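Local coordinates for DNA repair protein RecN (Deinococcus radiodurans, PDB 4ABY), which is an SMC-like ATPase that probably acts in recombinational repair of DNA double-strand breaks, here represented by its nucleotide-binding head domain, at residues Q146-L160 and S309-E323. Numbering follows the deposited sequence.
Sequences QGRLTIHWQHSAVSL and STVLGADTPSVVFDE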
loop_
_atom_site.group_PDB
_atom_site.type_symbol
_atom_site.label_atom_id
_atom_site.label_comp_id
_atom_site.label_asym_id
_atom_site.label_seq_id
_atom_site.Cartn_x
_atom_site.Cartn_y
_atom_site.Cartn_z
ATOM N N GLN A 146 1.817 7.210 8.228
ATOM C CA GLN A 146 2.317 6.876 6.899
ATOM C C GLN A 146 3.728 6.304 6.950
ATOM O O GLN A 146 4.284 5.901 5.927
ATOM C CB GLN A 146 2.287 8.098 5.984
ATOM C CG GLN A 146 0.902 8.480 5.516
ATOM C CD GLN A 146 0.899 9.785 4.760
ATOM O OE1 GLN A 146 1.900 10.504 4.738
ATOM N NE2 GLN A 146 -0.228 10.105 4.134
ATOM N N GLY A 147 4.310 6.281 8.142
ATOM C CA GLY A 147 5.598 5.648 8.332
ATOM C C GLY A 147 5.414 4.243 8.867
ATOM O O GLY A 147 6.373 3.483 8.987
ATOM N N ARG A 148 4.168 3.900 9.181
ATOM C CA ARG A 148 3.848 2.618 9.797
ATOM C C ARG A 148 2.937 1.769 8.912
ATOM O O ARG A 148 3.143 0.563 8.766
ATOM C CB ARG A 148 3.169 2.833 11.155
ATOM C CG ARG A 148 3.953 3.671 12.158
ATOM C CD ARG A 148 5.295 3.049 12.500
ATOM N NE ARG A 148 5.848 3.570 13.749
ATOM C CZ ARG A 148 6.447 4.755 13.874
ATOM N NH1 ARG A 148 6.563 5.563 12.825
ATOM N NH2 ARG A 148 6.924 5.138 15.053
ATOM N N LEU A 149 1.926 2.409 8.333
ATOM C CA LEU A 149 0.911 1.719 7.548
ATOM C C LEU A 149 0.946 2.082 6.073
ATOM O O LEU A 149 1.276 3.204 5.700
ATOM C CB LEU A 149 -0.481 2.038 8.087
ATOM C CG LEU A 149 -1.100 1.075 9.096
ATOM C CD1 LEU A 149 -2.507 1.530 9.429
ATOM C CD2 LEU A 149 -1.114 -0.335 8.537
ATOM N N THR A 150 0.582 1.120 5.237
ATOM C CA THR A 150 0.355 1.361 3.821
ATOM C C THR A 150 -0.872 0.567 3.412
ATOM O O THR A 150 -0.847 -0.657 3.436
ATOM C CB THR A 150 1.530 0.877 2.972
ATOM O OG1 THR A 150 2.685 1.675 3.245
ATOM C CG2 THR A 150 1.187 0.988 1.508
ATOM N N ILE A 151 -1.954 1.249 3.063
ATOM C CA ILE A 151 -3.128 0.552 2.558
ATOM C C ILE A 151 -3.206 0.717 1.050
ATOM O O ILE A 151 -3.212 1.839 0.550
ATOM C CB ILE A 151 -4.426 1.071 3.179
ATOM C CG1 ILE A 151 -4.548 0.612 4.631
ATOM C CG2 ILE A 151 -5.620 0.581 2.385
ATOM C CD1 ILE A 151 -3.910 1.539 5.615
ATOM N N HIS A 152 -3.270 -0.394 0.322
ATOM C CA HIS A 152 -3.222 -0.313 -1.133
ATOM C C HIS A 152 -4.564 -0.355 -1.835
ATOM O O HIS A 152 -5.512 -0.993 -1.381
ATOM C CB HIS A 152 -2.260 -1.332 -1.734
ATOM C CG HIS A 152 -0.825 -0.924 -1.638
ATOM N ND1 HIS A 152 -0.367 0.293 -2.089
ATOM C CD2 HIS A 152 0.254 -1.571 -1.137
ATOM C CE1 HIS A 152 0.933 0.379 -1.870
ATOM N NE2 HIS A 152 1.334 -0.739 -1.294
ATOM N N TRP A 153 -4.581 0.318 -2.984
ATOM C CA TRP A 153 -5.791 0.705 -3.683
ATOM C C TRP A 153 -6.283 1.969 -2.978
ATOM O O TRP A 153 -6.073 3.065 -3.485
ATOM C CB TRP A 153 -6.778 -0.473 -3.753
ATOM C CG TRP A 153 -8.260 -0.226 -3.994
ATOM C CD1 TRP A 153 -9.235 -1.183 -3.962
ATOM C CD2 TRP A 153 -8.932 1.014 -4.269
ATOM N NE1 TRP A 153 -10.461 -0.625 -4.197
ATOM C CE2 TRP A 153 -10.307 0.722 -4.388
ATOM C CE3 TRP A 153 -8.515 2.336 -4.427
ATOM C CZ2 TRP A 153 -11.259 1.700 -4.657
ATOM C CZ3 TRP A 153 -9.460 3.304 -4.688
ATOM C CH2 TRP A 153 -10.818 2.981 -4.803
ATOM N N GLN A 154 -6.861 1.849 -1.792
ATOM C CA GLN A 154 -7.436 3.031 -1.142
ATOM C C GLN A 154 -6.449 4.152 -0.792
ATOM O O GLN A 154 -6.824 5.322 -0.785
ATOM C CB GLN A 154 -8.244 2.651 0.099
ATOM C CG GLN A 154 -9.609 2.101 -0.205
ATOM C CD GLN A 154 -9.586 0.614 -0.466
ATOM O OE1 GLN A 154 -8.525 0.011 -0.610
ATOM N NE2 GLN A 154 -10.764 0.010 -0.520
ATOM N N HIS A 155 -5.201 3.804 -0.490
ATOM C CA HIS A 155 -4.230 4.812 -0.062
ATOM C C HIS A 155 -2.889 4.693 -0.777
ATOM O O HIS A 155 -1.846 4.996 -0.200
ATOM C CB HIS A 155 -4.014 4.750 1.452
ATOM C CG HIS A 155 -5.242 5.053 2.250
ATOM N ND1 HIS A 155 -5.608 6.335 2.594
ATOM C CD2 HIS A 155 -6.185 4.238 2.778
ATOM C CE1 HIS A 155 -6.728 6.299 3.296
ATOM N NE2 HIS A 155 -7.098 5.038 3.423
ATOM N N SER A 156 -2.919 4.253 -2.030
ATOM C CA SER A 156 -1.702 4.150 -2.820
ATOM C C SER A 156 -1.221 5.533 -3.245
ATOM O O SER A 156 -0.070 5.705 -3.632
ATOM C CB SER A 156 -1.940 3.279 -4.049
ATOM O OG SER A 156 -2.412 1.998 -3.675
ATOM N N ALA A 157 -2.114 6.515 -3.161
ATOM C CA ALA A 157 -1.816 7.880 -3.580
ATOM C C ALA A 157 -0.643 8.492 -2.824
ATOM O O ALA A 157 0.207 9.153 -3.419
ATOM C CB ALA A 157 -3.043 8.753 -3.430
ATOM N N VAL A 158 -0.603 8.288 -1.512
ATOM C CA VAL A 158 0.484 8.827 -0.702
ATOM C C VAL A 158 1.556 7.779 -0.435
ATOM O O VAL A 158 2.342 7.903 0.507
ATOM C CB VAL A 158 -0.019 9.381 0.637
ATOM C CG1 VAL A 158 -0.943 10.560 0.402
ATOM C CG2 VAL A 158 -0.720 8.294 1.436
ATOM N N SER A 159 1.582 6.744 -1.269
ATOM C CA SER A 159 2.587 5.703 -1.137
ATOM C C SER A 159 3.474 5.630 -2.375
ATOM O O SER A 159 4.531 6.254 -2.419
ATOM C CB SER A 159 1.936 4.346 -0.854
ATOM O OG SER A 159 2.903 3.407 -0.412
ATOM N N LEU A 160 3.043 4.874 -3.381
ATOM C CA LEU A 160 3.862 4.660 -4.569
ATOM C C LEU A 160 3.357 5.463 -5.761
ATOM O O LEU A 160 4.079 5.665 -6.733
ATOM C CB LEU A 160 3.925 3.172 -4.929
ATOM C CG LEU A 160 4.792 2.228 -4.092
ATOM C CD1 LEU A 160 4.374 2.217 -2.640
ATOM C CD2 LEU A 160 4.719 0.827 -4.659
ATOM N N SER A 309 5.749 -3.929 -4.689
ATOM C CA SER A 309 6.146 -4.067 -3.294
ATOM C C SER A 309 7.105 -5.236 -3.037
ATOM O O SER A 309 8.028 -5.110 -2.238
ATOM C CB SER A 309 4.916 -4.163 -2.386
ATOM O OG SER A 309 4.253 -2.912 -2.301
ATOM N N THR A 310 6.904 -6.370 -3.703
ATOM C CA THR A 310 7.790 -7.510 -3.479
ATOM C C THR A 310 9.082 -7.384 -4.276
ATOM O O THR A 310 10.145 -7.801 -3.814
ATOM C CB THR A 310 7.133 -8.843 -3.842
ATOM O OG1 THR A 310 6.956 -8.913 -5.260
ATOM C CG2 THR A 310 5.791 -8.979 -3.162
ATOM N N VAL A 311 8.987 -6.810 -5.474
ATOM C CA VAL A 311 10.140 -6.690 -6.363
ATOM C C VAL A 311 11.133 -5.645 -5.865
ATOM O O VAL A 311 12.340 -5.874 -5.888
ATOM C CB VAL A 311 9.713 -6.345 -7.805
ATOM C CG1 VAL A 311 10.931 -6.071 -8.675
ATOM C CG2 VAL A 311 8.876 -7.466 -8.394
ATOM N N LEU A 312 10.618 -4.507 -5.405
ATOM C CA LEU A 312 11.462 -3.391 -4.975
ATOM C C LEU A 312 11.449 -3.161 -3.465
ATOM O O LEU A 312 12.279 -2.424 -2.938
ATOM C CB LEU A 312 11.053 -2.100 -5.691
ATOM C CG LEU A 312 11.271 -2.050 -7.203
ATOM C CD1 LEU A 312 10.784 -0.726 -7.762
ATOM C CD2 LEU A 312 12.741 -2.260 -7.527
ATOM N N GLY A 313 10.498 -3.780 -2.775
ATOM C CA GLY A 313 10.405 -3.649 -1.332
ATOM C C GLY A 313 9.331 -2.684 -0.858
ATOM O O GLY A 313 8.976 -1.735 -1.555
ATOM N N ALA A 314 8.810 -2.939 0.338
ATOM C CA ALA A 314 7.848 -2.044 0.970
ATOM C C ALA A 314 8.592 -1.033 1.835
ATOM O O ALA A 314 9.709 -1.293 2.280
ATOM C CB ALA A 314 6.858 -2.833 1.809
ATOM N N ASP A 315 7.971 0.119 2.072
ATOM C CA ASP A 315 8.610 1.186 2.839
ATOM C C ASP A 315 8.014 1.352 4.234
ATOM O O ASP A 315 8.330 2.308 4.943
ATOM C CB ASP A 315 8.581 2.516 2.072
ATOM C CG ASP A 315 7.194 2.871 1.547
ATOM O OD1 ASP A 315 6.433 1.951 1.170
ATOM O OD2 ASP A 315 6.867 4.077 1.497
ATOM N N THR A 316 7.163 0.410 4.624
ATOM C CA THR A 316 6.534 0.429 5.937
ATOM C C THR A 316 6.454 -0.982 6.507
ATOM O O THR A 316 6.355 -1.951 5.759
ATOM C CB THR A 316 5.117 1.019 5.870
ATOM O OG1 THR A 316 4.303 0.213 5.007
ATOM C CG2 THR A 316 5.153 2.446 5.343
ATOM N N PRO A 317 6.493 -1.103 7.842
ATOM C CA PRO A 317 6.459 -2.404 8.520
ATOM C C PRO A 317 5.188 -3.189 8.220
ATOM O O PRO A 317 5.219 -4.419 8.231
ATOM C CB PRO A 317 6.502 -2.028 10.011
ATOM C CG PRO A 317 6.132 -0.587 10.071
ATOM C CD PRO A 317 6.629 0.010 8.795
ATOM N N SER A 318 4.088 -2.482 7.970
ATOM C CA SER A 318 2.797 -3.116 7.710
ATOM C C SER A 318 2.208 -2.612 6.407
ATOM O O SER A 318 2.283 -1.424 6.104
ATOM C CB SER A 318 1.820 -2.831 8.848
ATOM O OG SER A 318 2.335 -3.288 10.087
ATOM N N VAL A 319 1.632 -3.530 5.633
ATOM C CA VAL A 319 1.002 -3.199 4.356
ATOM C C VAL A 319 -0.363 -3.876 4.227
ATOM O O VAL A 319 -0.558 -4.990 4.707
ATOM C CB VAL A 319 1.886 -3.613 3.166
ATOM C CG1 VAL A 319 1.257 -3.160 1.857
ATOM C CG2 VAL A 319 3.287 -3.038 3.320
ATOM N N VAL A 320 -1.312 -3.172 3.621
ATOM C CA VAL A 320 -2.659 -3.701 3.454
ATOM C C VAL A 320 -3.102 -3.697 1.997
ATOM O O VAL A 320 -2.991 -2.686 1.305
ATOM C CB VAL A 320 -3.682 -2.909 4.291
ATOM C CG1 VAL A 320 -5.097 -3.351 3.953
ATOM C CG2 VAL A 320 -3.400 -3.084 5.776
ATOM N N PHE A 321 -3.616 -4.834 1.541
ATOM C CA PHE A 321 -4.120 -4.955 0.183
ATOM C C PHE A 321 -5.601 -5.288 0.256
ATOM O O PHE A 321 -5.998 -6.216 0.960
ATOM C CB PHE A 321 -3.367 -6.048 -0.577
ATOM C CG PHE A 321 -1.888 -5.810 -0.673
ATOM C CD1 PHE A 321 -1.358 -5.072 -1.718
ATOM C CD2 PHE A 321 -1.026 -6.324 0.282
ATOM C CE1 PHE A 321 0.003 -4.851 -1.810
ATOM C CE2 PHE A 321 0.336 -6.107 0.195
ATOM C CZ PHE A 321 0.851 -5.369 -0.852
ATOM N N ASP A 322 -6.404 -4.592 -0.509
ATOM C CA ASP A 322 -7.808 -4.875 -0.557
ATOM C C ASP A 322 -8.187 -5.395 -1.904
ATOM O O ASP A 322 -7.902 -4.790 -2.893
ATOM C CB ASP A 322 -8.574 -3.594 -0.398
ATOM C CG ASP A 322 -10.028 -3.811 -0.221
ATOM O OD1 ASP A 322 -10.420 -4.872 0.257
ATOM O OD2 ASP A 322 -10.783 -2.909 -0.544
ATOM N N GLU A 323 -8.871 -6.503 -1.979
ATOM C CA GLU A 323 -9.307 -6.858 -3.268
ATOM C C GLU A 323 -8.288 -7.356 -4.194
ATOM O O GLU A 323 -8.497 -7.256 -5.348
ATOM C CB GLU A 323 -9.884 -5.607 -3.897
ATOM C CG GLU A 323 -11.394 -5.499 -3.816
ATOM C CD GLU A 323 -11.928 -4.363 -4.599
ATOM O OE1 GLU A 323 -11.896 -3.246 -4.119
ATOM O OE2 GLU A 323 -12.399 -4.573 -5.707
#
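Thr150 and Val320 meet through their backbones, Val320 N donating to Thr150 O, and the return bond from His152 N to Val320 O sets strand 149-152, outermost in this chain's mixed sheet, parallel to 318-321. Farther back, Ser318 N reaches Arg148 O over 3.3 Å. On one face of this pair Ile151 lies alongside Val320, CG1 packing 3.6 Å from Val320 CB; helix 69-83 closes over that side, with Leu80 on Leu149 and Ile76 on Val320. The opposite face carries His152, whose ring runs beside that of Phe321, planes 33° apart, with His152 CD2 3.4 Å from Phe321 CE1 and also against Val319 CG1. A 3.1 Å hydrogen bond between Ser156 OG and His152 ND1 would help set the turn of the imidazole, and Met305 of helix 298-312 touches the His152 side chain.

Beyond the strand ends, Gln154 NE2 makes a nearly straight 2.9 Å bond to Asp322 OD2, on the anti side, tilted somewhat out of the carboxylate plane. Trp153, its chi1 of 159° swinging the indole away from its backbone N, bonds through NE1 to Glu323 OE1 at 3.0 Å, in the indole plane but bent and from above the carboxylate plane. Asp322, which touches Lys73 of the predicted ATP site, is consistent with the Walker B aspartate of ABC-type heads, Glu323 with the glutamate after it and Gln154 with the Q-loop glutamine.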